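Local coordinates for putative uncharacterized protein (Leishmania major, PDB 3M3I) that is of unknown function but belongs to the cupin superfamily (DUF985), whose beta-barrel fold it adopts, with two copies in its assembly, at residues E53-H58 against Y184-I189; T62-C67 against L173-V178; T83-A88 against L145-V150. One frame throughout, in Å; residues are numbered along the deposited sequence.

Interactions 2 and 3 are neighbouring strand pairings in one antiparallel sheet: strand 56-67 pairs with 172-179, which pairs with 81-87, which pairs with 147-150. Their centres lie about 9 Å apart, and they touch directly, with Ser175 OG 2.5 Å from His87 NE2 and Ser175 O 2.9 Å from Met85 N. Both also meet the second subunit. Interaction 1 sits at the periphery, its centre about 18 Å from that of interaction 2 and about 22 Å from that of interaction 3. It is tied to interaction 2 through strand 56-67, which carries residues of both. Along the chain the contacts are nested, interaction 3 inside interaction 2 and interaction 2 inside interaction 1.

Interaction 1 of 3, residues E53-H58 against Y184-I189; sequences EGNRRH and YRDFEI
Arg57 and Asp186 reach toward each other tip to tip, and the arginine takes the carboxylate side-on with two of its nitrogens. NE gives the shorter bond, 2.7 Å from Arg57 NE to Asp186 OD2, lying in the guanidinium plane and using the syn lone pair of that oxygen. Beside it Arg57 NH2 points almost straight at Asp186 OD1, at 3.2 Å and 176°. The two flat groups are not coplanar, their planes standing 31° apart, and OD1 is met somewhat out of the carboxylate plane. A bend at chi2 (-81°) turns CD aside from the first carbons, and the rest of the chain runs on toward Asp186. NH1 turns back to the carbonyl of its own neighbour, 2.7 Å from Arg57 NH1 to Arg56 O, while Asn55 CB lies over one face of the guanidinium, toward its rim; together these help fix its rotation.

Like charges also gather here. Arg57 NH1 and Arg185 NH2 come within 3.3 Å as two donors, a repulsion probably eased by Asp186 and by Asp183, which forms a salt bridge with Arg185. Glu53 OE1 stands 4.0 Å from Asp186 OD1, and one water settles the pair by donating to both oxygens and accepting from Asn55 ND2. Arginine suits its place because one flat group can serve a carboxylate and a carbonyl at once; the two oxygens of aspartate match NE and NH2. The arrangement is a side-on, bidentate arginine-aspartate salt bridge at the protein surface, joining the start of strand 56-67 to the connection between strands 172-179 and 188-189 of the cupin-family fold.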
# COMPACT_ATOMS: atom_id res chain seq x y z
N GLU A 53 2.46 -18.23 -12.31
CA GLU A 53 2.31 -19.03 -13.54
C GLU A 53 3.62 -19.23 -14.31
O GLU A 53 3.61 -19.71 -15.43
CB GLU A 53 1.28 -18.38 -14.48
CG GLU A 53 -0.18 -18.51 -14.02
CD GLU A 53 -1.13 -17.52 -14.74
OE1 GLU A 53 -0.66 -16.43 -15.20
OE2 GLU A 53 -2.34 -17.84 -14.85
N GLY A 54 4.75 -18.86 -13.71
CA GLY A 54 6.05 -19.08 -14.32
C GLY A 54 6.69 -17.87 -15.00
O GLY A 54 7.89 -17.88 -15.28
N ASN A 55 5.90 -16.82 -15.22
CA ASN A 55 6.31 -15.69 -16.04
C ASN A 55 7.12 -14.62 -15.29
O ASN A 55 6.88 -14.36 -14.11
CB ASN A 55 5.07 -15.03 -16.64
CG ASN A 55 4.22 -16.00 -17.44
OD1 ASN A 55 4.74 -16.83 -18.19
ND2 ASN A 55 2.91 -15.89 -17.30
N ARG A 56 8.05 -13.99 -15.99
CA ARG A 56 8.85 -12.91 -15.42
C ARG A 56 8.03 -11.63 -15.28
O ARG A 56 7.46 -11.13 -16.26
CB ARG A 56 10.10 -12.62 -16.25
CG ARG A 56 11.02 -13.82 -16.41
CD ARG A 56 11.63 -14.27 -15.10
NE ARG A 56 12.69 -13.38 -14.65
CZ ARG A 56 13.37 -13.53 -13.52
NH1 ARG A 56 13.09 -14.54 -12.72
NH2 ARG A 56 14.32 -12.67 -13.19
N ARG A 57 7.99 -11.13 -14.06
CA ARG A 57 7.24 -9.93 -13.70
C ARG A 57 8.08 -9.11 -12.74
O ARG A 57 9.02 -9.63 -12.14
CB ARG A 57 5.94 -10.33 -13.03
CG ARG A 57 5.00 -11.14 -13.90
CD ARG A 57 4.21 -10.27 -14.86
NE ARG A 57 3.35 -11.09 -15.72
CZ ARG A 57 3.73 -11.62 -16.89
NH1 ARG A 57 4.96 -11.42 -17.35
NH2 ARG A 57 2.88 -12.35 -17.59
N HIS A 58 7.77 -7.83 -12.62
CA HIS A 58 8.35 -7.01 -11.57
C HIS A 58 7.92 -7.57 -10.21
O HIS A 58 6.81 -8.08 -10.07
CB HIS A 58 7.88 -5.55 -11.71
CG HIS A 58 8.31 -4.89 -12.98
ND1 HIS A 58 7.51 -4.81 -14.10
CD2 HIS A 58 9.49 -4.31 -13.32
CE1 HIS A 58 8.17 -4.19 -15.06
NE2 HIS A 58 9.37 -3.88 -14.61
N TYR A 184 -0.60 -6.48 -18.26
CA TYR A 184 -1.88 -6.64 -18.95
C TYR A 184 -2.03 -8.03 -19.58
O TYR A 184 -3.14 -8.46 -19.88
CB TYR A 184 -2.11 -5.54 -19.99
CG TYR A 184 -2.65 -4.25 -19.41
CD1 TYR A 184 -3.97 -4.15 -19.02
CD2 TYR A 184 -1.84 -3.12 -19.27
CE1 TYR A 184 -4.48 -2.95 -18.49
CE2 TYR A 184 -2.34 -1.92 -18.74
CZ TYR A 184 -3.65 -1.85 -18.36
OH TYR A 184 -4.14 -0.67 -17.83
N ARG A 185 -0.92 -8.77 -19.74
CA ARG A 185 -1.03 -10.14 -20.20
C ARG A 185 -1.80 -10.99 -19.19
O ARG A 185 -2.40 -11.98 -19.58
CB ARG A 185 0.33 -10.73 -20.55
CG ARG A 185 0.89 -10.22 -21.87
CD ARG A 185 2.30 -10.69 -22.14
NE ARG A 185 3.25 -10.19 -21.16
CZ ARG A 185 4.58 -10.33 -21.22
NH1 ARG A 185 5.17 -10.95 -22.25
NH2 ARG A 185 5.34 -9.82 -20.25
N ASP A 186 -1.80 -10.58 -17.91
CA ASP A 186 -2.54 -11.24 -16.83
C ASP A 186 -3.87 -10.55 -16.46
O ASP A 186 -4.44 -10.80 -15.39
CB ASP A 186 -1.68 -11.26 -15.57
CG ASP A 186 -0.28 -11.74 -15.83
OD1 ASP A 186 -0.13 -12.72 -16.56
OD2 ASP A 186 0.69 -11.15 -15.30
N PHE A 187 -4.36 -9.66 -17.33
CA PHE A 187 -5.56 -8.88 -17.05
C PHE A 187 -6.67 -9.45 -17.89
O PHE A 187 -6.59 -9.42 -19.14
CB PHE A 187 -5.28 -7.43 -17.39
CG PHE A 187 -6.45 -6.51 -17.18
CD1 PHE A 187 -6.84 -6.13 -15.90
CD2 PHE A 187 -7.12 -5.97 -18.28
CE1 PHE A 187 -7.88 -5.26 -15.72
CE2 PHE A 187 -8.18 -5.10 -18.09
CZ PHE A 187 -8.56 -4.74 -16.81
N GLU A 188 -7.66 -10.02 -17.22
CA GLU A 188 -8.82 -10.60 -17.87
C GLU A 188 -10.05 -9.80 -17.45
O GLU A 188 -10.26 -9.59 -16.28
CB GLU A 188 -8.99 -12.08 -17.51
CG GLU A 188 -10.27 -12.73 -18.09
CD GLU A 188 -10.18 -14.24 -18.24
OE1 GLU A 188 -9.29 -14.87 -17.61
OE2 GLU A 188 -11.01 -14.82 -18.99
N ILE A 189 -10.83 -9.34 -18.42
CA ILE A 189 -12.04 -8.58 -18.13
C ILE A 189 -13.22 -9.46 -18.55
O ILE A 189 -13.11 -10.25 -19.46
CB ILE A 189 -12.05 -7.21 -18.84
CG1 ILE A 189 -13.16 -6.31 -18.31
CG2 ILE A 189 -12.22 -7.36 -20.36
CD1 ILE A 189 -12.94 -5.82 -16.90
O HOH W 1 1.23 -14.74 -15.69

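Interaction 2 of 3, residues T62-C67 against L173-V178; sequences TIYFLC and LVSCIV
Leu173, Cys176 and Phe65 have the most surface buried where strands 62-67 and 173-178 run antiparallel. Phe65 and Val174 form a hydrogen-bonded pair, with Phe65 N 2.9 Å from Val174 O and Val174 N 2.8 Å from Phe65 O. Their side chains lie alongside each other, and Val174 CG2 touches Phe65 CB at 3.8 Å. Phe65 CG is anti to the backbone N (chi1 -175°); beyond it the ring leads away from 173-178 and meets the ring of Trp84 at a steep angle.

Cys176, on the same face, is slim enough to fit between two larger neighbours. Its CB packs on Ile63 CG1 at 3.7 Å, and its SG reaches Phe65 CB at 3.8 Å while standing oblique to the ring, 49° off the ring normal. Its backbone completes the second hydrogen-bonded pair, with Ile63.

Leu173 belongs to the other face. Its branched end suits a place between chains: Leu173 CD1 lies 3.8 Å from Phe65 O and beside Leu66 CB, and the side chain also meets Leu146 of the second subunit. Here too Ser175 OG bonds to His87, and Thr62 OG1 to Gln147 of the second subunit. Ser158 of strand 155-159 packs on Phe65 on one face, and the other face takes part in the dimer interface, as suits a regular antiparallel ladder in the wall of a cupin-type beta barrel.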
# COMPACT_ATOMS: atom_id res chain seq x y z
N THR A 62 2.83 -0.59 -8.45
CA THR A 62 1.83 0.15 -7.64
C THR A 62 1.10 1.17 -8.50
O THR A 62 1.59 1.57 -9.56
CB THR A 62 2.44 0.91 -6.42
OG1 THR A 62 2.87 2.21 -6.84
CG2 THR A 62 3.61 0.15 -5.79
N ILE A 63 -0.07 1.58 -8.02
CA ILE A 63 -0.89 2.59 -8.69
C ILE A 63 -1.73 3.37 -7.70
O ILE A 63 -1.96 2.94 -6.59
CB ILE A 63 -1.86 1.98 -9.74
CG1 ILE A 63 -2.93 1.12 -9.08
CG2 ILE A 63 -1.12 1.14 -10.78
CD1 ILE A 63 -4.08 0.77 -10.01
N TYR A 64 -2.16 4.56 -8.12
CA TYR A 64 -3.24 5.27 -7.49
C TYR A 64 -4.53 4.87 -8.20
O TYR A 64 -4.58 4.88 -9.41
CB TYR A 64 -3.04 6.75 -7.63
CG TYR A 64 -1.94 7.37 -6.78
CD1 TYR A 64 -2.03 7.39 -5.39
CD2 TYR A 64 -0.85 7.98 -7.37
CE1 TYR A 64 -1.05 7.99 -4.63
CE2 TYR A 64 0.13 8.57 -6.61
CZ TYR A 64 0.03 8.58 -5.25
OH TYR A 64 1.02 9.18 -4.50
N PHE A 65 -5.56 4.50 -7.46
CA PHE A 65 -6.84 4.16 -8.07
C PHE A 65 -7.97 4.96 -7.45
O PHE A 65 -8.13 4.95 -6.24
CB PHE A 65 -7.12 2.66 -7.93
CG PHE A 65 -8.36 2.23 -8.63
CD1 PHE A 65 -8.36 2.02 -10.00
CD2 PHE A 65 -9.54 2.07 -7.93
CE1 PHE A 65 -9.51 1.63 -10.65
CE2 PHE A 65 -10.70 1.68 -8.59
CZ PHE A 65 -10.68 1.46 -9.95
N LEU A 66 -8.75 5.65 -8.28
CA LEU A 66 -9.94 6.38 -7.82
C LEU A 66 -11.20 5.81 -8.49
O LEU A 66 -11.20 5.45 -9.66
CB LEU A 66 -9.78 7.89 -8.05
CG LEU A 66 -10.91 8.87 -7.69
CD1 LEU A 66 -10.38 10.29 -7.41
CD2 LEU A 66 -11.97 8.92 -8.79
N CYS A 67 -12.28 5.75 -7.71
CA CYS A 67 -13.54 5.13 -8.10
C CYS A 67 -14.65 6.15 -7.80
O CYS A 67 -14.57 6.87 -6.83
CB CYS A 67 -13.73 3.86 -7.28
SG CYS A 67 -14.93 2.63 -7.84
N LEU A 173 -10.49 7.45 -3.15
CA LEU A 173 -9.12 7.33 -3.65
C LEU A 173 -8.35 6.30 -2.82
O LEU A 173 -8.39 6.31 -1.59
CB LEU A 173 -8.43 8.69 -3.60
CG LEU A 173 -6.93 8.78 -3.92
CD1 LEU A 173 -6.63 8.37 -5.35
CD2 LEU A 173 -6.41 10.19 -3.65
N VAL A 174 -7.64 5.40 -3.50
CA VAL A 174 -6.81 4.41 -2.84
C VAL A 174 -5.48 4.30 -3.57
O VAL A 174 -5.27 4.92 -4.60
CB VAL A 174 -7.49 2.98 -2.79
CG1 VAL A 174 -8.74 2.98 -1.96
CG2 VAL A 174 -7.79 2.46 -4.20
N SER A 175 -4.59 3.50 -2.99
CA SER A 175 -3.45 2.97 -3.71
C SER A 175 -3.64 1.47 -3.81
O SER A 175 -4.17 0.86 -2.89
CB SER A 175 -2.15 3.29 -2.97
OG SER A 175 -1.86 4.66 -3.04
N CYS A 176 -3.23 0.90 -4.94
CA CYS A 176 -3.20 -0.54 -5.13
C CYS A 176 -1.78 -1.01 -5.41
O CYS A 176 -1.04 -0.37 -6.15
CB CYS A 176 -4.11 -0.94 -6.28
SG CYS A 176 -5.80 -0.38 -6.13
N ILE A 177 -1.40 -2.14 -4.82
CA ILE A 177 -0.11 -2.77 -5.11
C ILE A 177 -0.36 -4.19 -5.57
O ILE A 177 -0.98 -4.95 -4.85
CB ILE A 177 0.80 -2.77 -3.86
CG1 ILE A 177 0.91 -1.36 -3.30
CG2 ILE A 177 2.18 -3.29 -4.17
CD1 ILE A 177 1.60 -1.34 -1.96
N VAL A 178 0.09 -4.54 -6.77
CA VAL A 178 0.01 -5.92 -7.24
C VAL A 178 1.40 -6.54 -7.12
O VAL A 178 2.37 -5.94 -7.55
CB VAL A 178 -0.50 -6.03 -8.69
CG1 VAL A 178 -0.81 -7.48 -9.03
CG2 VAL A 178 -1.74 -5.17 -8.88

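Interaction 3 of 3, residues T83-A88 against L145-V150; sequences TWMYHA and LLQYTV
Trp84 and Tyr148 face each other as a hydrogen-bonded pair of strands 83-87 and 147-150: Trp84 N meets Tyr148 O at 2.7 Å, nearly straight at 176°, and the return bond from Tyr148 N to Trp84 O is longer, at 3.1 Å. Tyr86 N then bonds to Leu146 O, carrying the ladder beyond the first residue of strand 147-150.

The polar side-chain contact is between two threonines of a non-hydrogen-bonded pair, whose CA atoms are close. Thr83 OG1 and Thr149 OG1 lie 2.7 Å apart and share a hydrogen bond. Both hydroxyls stand anti to their carbonyl carbons (chi1 -63° and -66°), which places the two OG1 atoms within bonding distance. Threonine suits the position because its hydroxyl can bond while its methyl packs: Thr83 CG2 rests on Gln147 CG at 3.8 Å.

The remaining contacts are van der Waals ones. Beside Thr83, the bent side chain of Met85 runs alongside Gln147, with Met85 SD 4.1 Å from Gln147 CG; Gln147 OE1 hydrogen-bonds to Thr62 of the second subunit. Trp84, on the other face, is approached obliquely by Val150 CG2, 3.6 Å from Trp84 NE1. Separately, Leu146 CD2 touches Tyr86 CD1 at 4.2 Å. Trp84 also packs on strand 92-98, as a large flat side chain between sheets can.

After Tyr86, His87 and Ala88 both face Leu173, a classic beta bulge where the chain turns a corner. An antiparallel ladder with one face turned to the facing sheet and the other to a second subunit is consistent with a dimeric cupin-type barrel.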
# COMPACT_ATOMS: atom_id res chain seq x y z
N THR A 83 -3.26 -5.53 -3.22
CA THR A 83 -3.52 -4.96 -1.90
C THR A 83 -4.01 -3.52 -2.07
O THR A 83 -3.36 -2.72 -2.75
CB THR A 83 -2.24 -4.99 -1.00
OG1 THR A 83 -1.84 -6.35 -0.77
CG2 THR A 83 -2.49 -4.33 0.32
N TRP A 84 -5.13 -3.21 -1.42
CA TRP A 84 -5.83 -1.93 -1.52
C TRP A 84 -5.71 -1.10 -0.23
O TRP A 84 -6.19 -1.54 0.79
CB TRP A 84 -7.31 -2.19 -1.77
CG TRP A 84 -7.57 -2.81 -3.08
CD1 TRP A 84 -7.19 -4.05 -3.50
CD2 TRP A 84 -8.28 -2.21 -4.17
NE1 TRP A 84 -7.61 -4.26 -4.79
CE2 TRP A 84 -8.27 -3.15 -5.23
CE3 TRP A 84 -8.90 -0.97 -4.36
CZ2 TRP A 84 -8.87 -2.89 -6.45
CZ3 TRP A 84 -9.50 -0.72 -5.58
CH2 TRP A 84 -9.48 -1.68 -6.61
N MET A 85 -5.14 0.10 -0.31
CA MET A 85 -4.91 0.97 0.86
C MET A 85 -5.73 2.26 0.76
O MET A 85 -5.55 3.01 -0.17
CB MET A 85 -3.44 1.41 0.92
CG MET A 85 -2.53 0.55 1.75
SD MET A 85 -1.82 -0.88 0.95
CE MET A 85 -1.38 -0.30 -0.68
N TYR A 86 -6.58 2.52 1.76
CA TYR A 86 -7.40 3.73 1.79
C TYR A 86 -6.60 5.03 2.04
O TYR A 86 -5.78 5.10 2.95
CB TYR A 86 -8.49 3.59 2.87
CG TYR A 86 -9.28 4.86 3.09
CD1 TYR A 86 -8.81 5.87 3.94
CD2 TYR A 86 -10.49 5.08 2.42
CE1 TYR A 86 -9.52 7.04 4.14
CE2 TYR A 86 -11.22 6.27 2.61
CZ TYR A 86 -10.72 7.24 3.47
OH TYR A 86 -11.40 8.42 3.66
N HIS A 87 -6.86 6.06 1.23
CA HIS A 87 -6.21 7.38 1.35
C HIS A 87 -7.20 8.50 1.67
O HIS A 87 -6.94 9.32 2.54
CB HIS A 87 -5.48 7.74 0.06
CG HIS A 87 -4.23 6.94 -0.17
ND1 HIS A 87 -3.34 6.63 0.83
CD2 HIS A 87 -3.70 6.44 -1.31
CE1 HIS A 87 -2.33 5.96 0.33
NE2 HIS A 87 -2.52 5.82 -0.96
N ALA A 88 -8.32 8.54 0.94
CA ALA A 88 -9.29 9.64 1.08
C ALA A 88 -10.70 9.36 0.48
O ALA A 88 -10.90 8.38 -0.24
CB ALA A 88 -8.73 10.93 0.48
N LEU A 145 -11.98 -1.32 6.47
CA LEU A 145 -10.61 -1.80 6.60
C LEU A 145 -9.65 -0.88 5.85
O LEU A 145 -9.76 -0.73 4.64
CB LEU A 145 -10.52 -3.21 6.04
CG LEU A 145 -11.36 -4.29 6.75
CD1 LEU A 145 -11.35 -5.63 5.99
CD2 LEU A 145 -10.91 -4.48 8.18
N LEU A 146 -8.69 -0.27 6.55
CA LEU A 146 -7.74 0.63 5.92
C LEU A 146 -6.91 -0.04 4.85
O LEU A 146 -6.43 0.62 3.92
CB LEU A 146 -6.78 1.21 6.96
CG LEU A 146 -7.27 2.28 7.93
CD1 LEU A 146 -6.21 2.44 8.99
CD2 LEU A 146 -7.57 3.62 7.24
N GLN A 147 -6.73 -1.34 4.98
CA GLN A 147 -5.95 -2.15 4.04
C GLN A 147 -6.69 -3.47 3.83
O GLN A 147 -7.33 -3.98 4.74
CB GLN A 147 -4.56 -2.37 4.65
CG GLN A 147 -3.58 -3.15 3.81
CD GLN A 147 -2.41 -3.72 4.61
OE1 GLN A 147 -2.00 -4.83 4.37
NE2 GLN A 147 -1.86 -2.95 5.54
N TYR A 148 -6.61 -4.02 2.62
CA TYR A 148 -7.18 -5.32 2.30
C TYR A 148 -6.57 -5.84 1.00
O TYR A 148 -6.28 -5.07 0.09
CB TYR A 148 -8.70 -5.23 2.16
CG TYR A 148 -9.33 -6.52 1.71
CD1 TYR A 148 -9.76 -7.47 2.63
CD2 TYR A 148 -9.47 -6.80 0.36
CE1 TYR A 148 -10.33 -8.67 2.21
CE2 TYR A 148 -10.03 -7.99 -0.06
CZ TYR A 148 -10.46 -8.92 0.86
OH TYR A 148 -11.01 -10.09 0.41
N THR A 149 -6.40 -7.17 0.94
CA THR A 149 -5.72 -7.85 -0.16
C THR A 149 -6.67 -8.79 -0.90
O THR A 149 -7.23 -9.70 -0.31
CB THR A 149 -4.51 -8.66 0.33
OG1 THR A 149 -3.51 -7.76 0.82
CG2 THR A 149 -3.89 -9.49 -0.78
N VAL A 150 -6.82 -8.57 -2.21
CA VAL A 150 -7.68 -9.38 -3.06
C VAL A 150 -6.82 -10.53 -3.56
O VAL A 150 -5.84 -10.29 -4.24
CB VAL A 150 -8.24 -8.57 -4.24
CG1 VAL A 150 -9.12 -9.44 -5.12
CG2 VAL A 150 -9.03 -7.37 -3.73